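Local coordinates for protein alpha-14 giardin (Giardia lamblia, PDB 3CHJ) that binds calcium and may act as a calcium-regulated structural element linking the phospholipid bilayer to the underlying axoneme, at residues Q17-A22 / I33-S38; A61-H66 / L74-Y79. One frame throughout, in Å; residues are numbered along the deposited sequence.

Contact 1: Q17-A22 / I33-S38; sequences QKVVEA and IEIARS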
# COMPACT_ATOMS: atom_id res chain seq x y z
N GLN A 17 -16.46 9.56 23.17
CA GLN A 17 -16.20 9.18 24.56
C GLN A 17 -15.45 7.84 24.64
O GLN A 17 -14.61 7.64 25.52
CB GLN A 17 -17.47 9.22 25.43
CG GLN A 17 -18.53 8.15 25.14
CD GLN A 17 -18.40 6.89 26.02
OE1 GLN A 17 -18.55 6.95 27.24
NE2 GLN A 17 -18.15 5.75 25.38
N LYS A 18 -15.71 6.95 23.68
CA LYS A 18 -15.02 5.67 23.64
C LYS A 18 -13.53 5.87 23.34
O LYS A 18 -12.66 5.17 23.89
CB LYS A 18 -15.65 4.75 22.59
CG LYS A 18 -15.16 3.32 22.69
CD LYS A 18 -15.89 2.40 21.71
CE LYS A 18 -15.51 0.95 21.94
NZ LYS A 18 -16.03 0.08 20.85
N VAL A 19 -13.24 6.82 22.44
CA VAL A 19 -11.87 7.21 22.11
C VAL A 19 -11.15 7.79 23.34
O VAL A 19 -10.04 7.36 23.68
CB VAL A 19 -11.83 8.20 20.91
CG1 VAL A 19 -10.44 8.79 20.71
CG2 VAL A 19 -12.32 7.50 19.63
N VAL A 20 -11.80 8.73 24.02
CA VAL A 20 -11.28 9.27 25.27
C VAL A 20 -10.95 8.16 26.28
O VAL A 20 -9.84 8.08 26.78
CB VAL A 20 -12.29 10.27 25.88
CG1 VAL A 20 -11.88 10.63 27.31
CG2 VAL A 20 -12.36 11.51 25.02
N GLU A 21 -11.90 7.28 26.54
CA GLU A 21 -11.70 6.22 27.52
C GLU A 21 -10.59 5.25 27.13
O GLU A 21 -9.83 4.77 27.97
CB GLU A 21 -13.02 5.51 27.80
CG GLU A 21 -14.01 6.43 28.53
CD GLU A 21 -15.34 5.77 28.85
OE1 GLU A 21 -15.47 4.54 28.68
OE2 GLU A 21 -16.27 6.50 29.28
N ALA A 22 -10.47 4.99 25.83
CA ALA A 22 -9.44 4.10 25.32
C ALA A 22 -8.03 4.58 25.64
O ALA A 22 -7.12 3.78 25.81
CB ALA A 22 -9.61 3.91 23.80
N ILE A 33 -8.71 0.66 17.65
CA ILE A 33 -8.62 -0.20 16.46
C ILE A 33 -9.97 -0.82 16.12
O ILE A 33 -10.35 -0.87 14.95
CB ILE A 33 -7.54 -1.28 16.66
CG1 ILE A 33 -6.17 -0.67 16.93
CG2 ILE A 33 -7.51 -2.22 15.46
CD1 ILE A 33 -5.64 0.31 15.84
N GLU A 34 -10.70 -1.25 17.15
CA GLU A 34 -12.08 -1.71 16.94
C GLU A 34 -12.94 -0.65 16.26
O GLU A 34 -13.69 -0.94 15.31
CB GLU A 34 -12.70 -2.22 18.25
CG GLU A 34 -11.98 -3.47 18.81
CD GLU A 34 -12.21 -4.76 17.99
OE1 GLU A 34 -11.98 -5.86 18.56
OE2 GLU A 34 -12.58 -4.70 16.79
N ILE A 35 -12.80 0.60 16.69
CA ILE A 35 -13.53 1.69 16.08
C ILE A 35 -13.15 1.81 14.58
O ILE A 35 -14.01 1.93 13.71
CB ILE A 35 -13.30 3.00 16.87
CG1 ILE A 35 -14.02 2.95 18.23
CG2 ILE A 35 -13.79 4.20 16.12
CD1 ILE A 35 -13.55 4.03 19.23
N ALA A 36 -11.85 1.71 14.27
CA ALA A 36 -11.42 1.79 12.88
C ALA A 36 -12.00 0.69 12.01
O ALA A 36 -12.29 0.92 10.83
CB ALA A 36 -9.89 1.80 12.77
N ARG A 37 -12.15 -0.50 12.59
CA ARG A 37 -12.65 -1.67 11.86
C ARG A 37 -14.18 -1.67 11.71
O ARG A 37 -14.71 -2.38 10.85
CB ARG A 37 -12.26 -2.95 12.58
CG ARG A 37 -10.79 -3.21 12.62
CD ARG A 37 -10.54 -4.40 13.50
NE ARG A 37 -10.70 -5.69 12.82
CZ ARG A 37 -11.29 -6.77 13.33
NH1 ARG A 37 -11.87 -6.72 14.53
NH2 ARG A 37 -11.34 -7.89 12.63
N SER A 38 -14.85 -0.91 12.58
CA SER A 38 -16.33 -0.98 12.72
C SER A 38 -17.10 0.04 11.88
O SER A 38 -18.30 -0.12 11.67
CB SER A 38 -16.73 -0.80 14.19
OG SER A 38 -16.29 -1.89 14.95
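I35 on helix 31-38 meets K18 and V19 on helix 12-24. Before it in the chain, I33 packs instead on A306, L309 and L310 of helix 301-310. E34 lies beside the contact, and its carboxylate points off from helix 12-24. OE2 of E34 takes NH1 of R37 at 3.1 Å in a salt bridge, on its syn side, 23° out of the carboxylate plane, and itself lies close to the guanidinium plane. I35 does the touching through the tip of its longer branch. CG1 is set anti to its carbonyl carbon (chi1 -72°), and CD1 extends further outward. CD1 reaches CG2 of V19 at 3.7 Å, with the two side chains crossing at about a right angle. The same methyl lies 3.8 Å from CD of K18, whose extended aliphatic chain runs antiparallel alongside I35. This is packing between two successive helices of the all-helical annexin fold. V19 also touches M47 and F51 of helix 41-55, and I35 touches L44 there. Next, R37 gives NH2 to the backbone O of E312. At S38, OG donates to O of E34 at 2.8 Å, from above the carbonyl plane.

Contact 2: A61-H66 / L74-Y79; sequences AFLKKH and LVLMLY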
# COMPACT_ATOMS: atom_id res chain seq x y z
N ALA A 61 -3.24 15.88 19.36
CA ALA A 61 -2.65 16.36 20.63
C ALA A 61 -3.00 15.44 21.80
O ALA A 61 -2.16 15.20 22.68
CB ALA A 61 -3.10 17.78 20.92
N PHE A 62 -4.23 14.94 21.81
CA PHE A 62 -4.70 14.02 22.85
C PHE A 62 -3.99 12.66 22.77
O PHE A 62 -3.55 12.11 23.79
CB PHE A 62 -6.20 13.83 22.74
CG PHE A 62 -6.78 12.90 23.75
CD1 PHE A 62 -6.82 13.25 25.10
CD2 PHE A 62 -7.32 11.68 23.36
CE1 PHE A 62 -7.39 12.38 26.05
CE2 PHE A 62 -7.88 10.81 24.28
CZ PHE A 62 -7.92 11.15 25.64
N LEU A 63 -3.91 12.12 21.56
CA LEU A 63 -3.22 10.85 21.36
C LEU A 63 -1.76 10.93 21.79
O LEU A 63 -1.25 9.98 22.38
CB LEU A 63 -3.32 10.40 19.90
CG LEU A 63 -4.72 10.09 19.38
CD1 LEU A 63 -4.62 9.64 17.93
CD2 LEU A 63 -5.44 9.04 20.25
N LYS A 64 -1.11 12.05 21.50
CA LYS A 64 0.32 12.20 21.78
C LYS A 64 0.65 11.99 23.27
O LYS A 64 1.74 11.49 23.61
CB LYS A 64 0.79 13.57 21.29
CG LYS A 64 2.28 13.73 21.29
CD LYS A 64 2.71 15.11 20.85
CE LYS A 64 4.23 15.17 20.83
NZ LYS A 64 4.74 16.55 20.53
N LYS A 65 -0.30 12.31 24.13
CA LYS A 65 -0.11 12.25 25.58
C LYS A 65 -0.18 10.83 26.10
O LYS A 65 0.26 10.54 27.23
CB LYS A 65 -1.19 13.08 26.28
CG LYS A 65 -1.20 14.56 25.94
CD LYS A 65 -2.19 15.32 26.80
CE LYS A 65 -2.16 16.83 26.51
NZ LYS A 65 -3.03 17.23 25.33
N HIS A 66 -0.75 9.94 25.29
CA HIS A 66 -1.13 8.61 25.74
C HIS A 66 -0.55 7.45 24.94
O HIS A 66 -0.48 6.32 25.43
CB HIS A 66 -2.66 8.50 25.80
CG HIS A 66 -3.28 9.42 26.80
ND1 HIS A 66 -3.98 10.55 26.44
CD2 HIS A 66 -3.29 9.38 28.15
CE1 HIS A 66 -4.41 11.16 27.53
NE2 HIS A 66 -4.01 10.47 28.58
N LEU A 74 -0.32 5.34 13.40
CA LEU A 74 -1.23 4.36 12.83
C LEU A 74 -2.68 4.78 12.98
O LEU A 74 -3.42 4.82 11.99
CB LEU A 74 -0.99 2.99 13.50
CG LEU A 74 -1.95 1.86 13.11
CD1 LEU A 74 -1.76 1.53 11.59
CD2 LEU A 74 -1.66 0.67 13.98
N VAL A 75 -3.09 5.10 14.21
CA VAL A 75 -4.48 5.50 14.46
C VAL A 75 -4.89 6.70 13.60
O VAL A 75 -5.97 6.71 13.01
CB VAL A 75 -4.71 5.78 15.98
CG1 VAL A 75 -6.06 6.43 16.23
CG2 VAL A 75 -4.60 4.48 16.77
N LEU A 76 -4.03 7.72 13.52
CA LEU A 76 -4.37 8.90 12.70
C LEU A 76 -4.56 8.53 11.23
O LEU A 76 -5.46 9.08 10.58
CB LEU A 76 -3.31 9.99 12.86
CG LEU A 76 -3.31 10.61 14.26
CD1 LEU A 76 -2.11 11.54 14.43
CD2 LEU A 76 -4.61 11.32 14.59
N MET A 77 -3.78 7.57 10.74
CA MET A 77 -3.92 7.12 9.34
C MET A 77 -5.25 6.43 9.13
O MET A 77 -5.83 6.48 8.03
CB MET A 77 -2.80 6.16 8.97
CG MET A 77 -1.41 6.78 8.82
SD MET A 77 -0.33 5.52 8.06
CE MET A 77 1.31 6.23 8.33
N LEU A 78 -5.74 5.78 10.18
CA LEU A 78 -6.96 4.96 10.05
C LEU A 78 -8.20 5.81 9.99
O LEU A 78 -9.22 5.37 9.44
CB LEU A 78 -7.07 3.97 11.21
CG LEU A 78 -5.97 2.92 11.32
CD1 LEU A 78 -6.13 2.17 12.64
CD2 LEU A 78 -6.00 1.96 10.12
N TYR A 79 -8.15 7.01 10.55
CA TYR A 79 -9.39 7.80 10.68
C TYR A 79 -9.56 8.79 9.52
O TYR A 79 -10.28 9.77 9.61
CB TYR A 79 -9.47 8.49 12.06
CG TYR A 79 -9.56 7.58 13.28
CD1 TYR A 79 -9.79 6.21 13.18
CD2 TYR A 79 -9.46 8.12 14.56
CE1 TYR A 79 -9.89 5.40 14.31
CE2 TYR A 79 -9.54 7.33 15.70
CZ TYR A 79 -9.77 5.97 15.58
OH TYR A 79 -9.84 5.19 16.73
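A pair of consecutive helices of the annexin fold, 59-64 and 69-78, is joined by a short loop, and L63 meets V75 and L76 across it. The contact is wholly apolar. One methyl, CD1 of L63, carries it from the first helix. The side chain of L63 has CG anti to the carbonyl carbon (chi1 -64°) and CD1 extended beyond it, which brings this methyl to the second helix. There it lies 3.7 Å from CD2 of L76. The two leucines run alongside each other, pointing in opposing senses. CD1 of L63 is also 3.9 Å from CG1 of V75, and those two side chains meet at a slant. The methyl therefore touches one branch from each of two neighbouring residues. L76 also packs on Q48 of helix 41-55.

O of F62 accepts two bonds, from N of K65 at 3.3 Å and from ND1 of H66 at 3.1 Å. The donors come from opposite faces of the carbonyl plane. The bond from H66 is consistent with ND1 lying 3.9 Å above the ring plane of F62, toward its rim. On the other segment Y79 is the first residue to leave helical geometry. Its ring has O of V75 over one face, and its OH is hydrogen-bonded to O of L32. Annexins are built of repeated all-helical bundles, and here apolar side chains join two consecutive helices of that fold.

Overall arrangement
Contact 1 lies wholly before contact 2 in the sequence, and their centres are 11 Å apart. They also touch directly. CD1 of L78 packs at 3.7 Å on CD1 of I33 and at 3.8 Å on CB of A36. CE1 of Y79 lies 3.9 Å from CB of A36, and CZ of F62 lies 3.8 Å from O of V20. Helix 41-55 touches side chains of both. Both contacts lie to one side of the centre of the chain, about 24 Å and 20 Å from it, centre to centre. Neither includes a residue of the observed calcium site, formed by A175, T178, G180, E185 and E224.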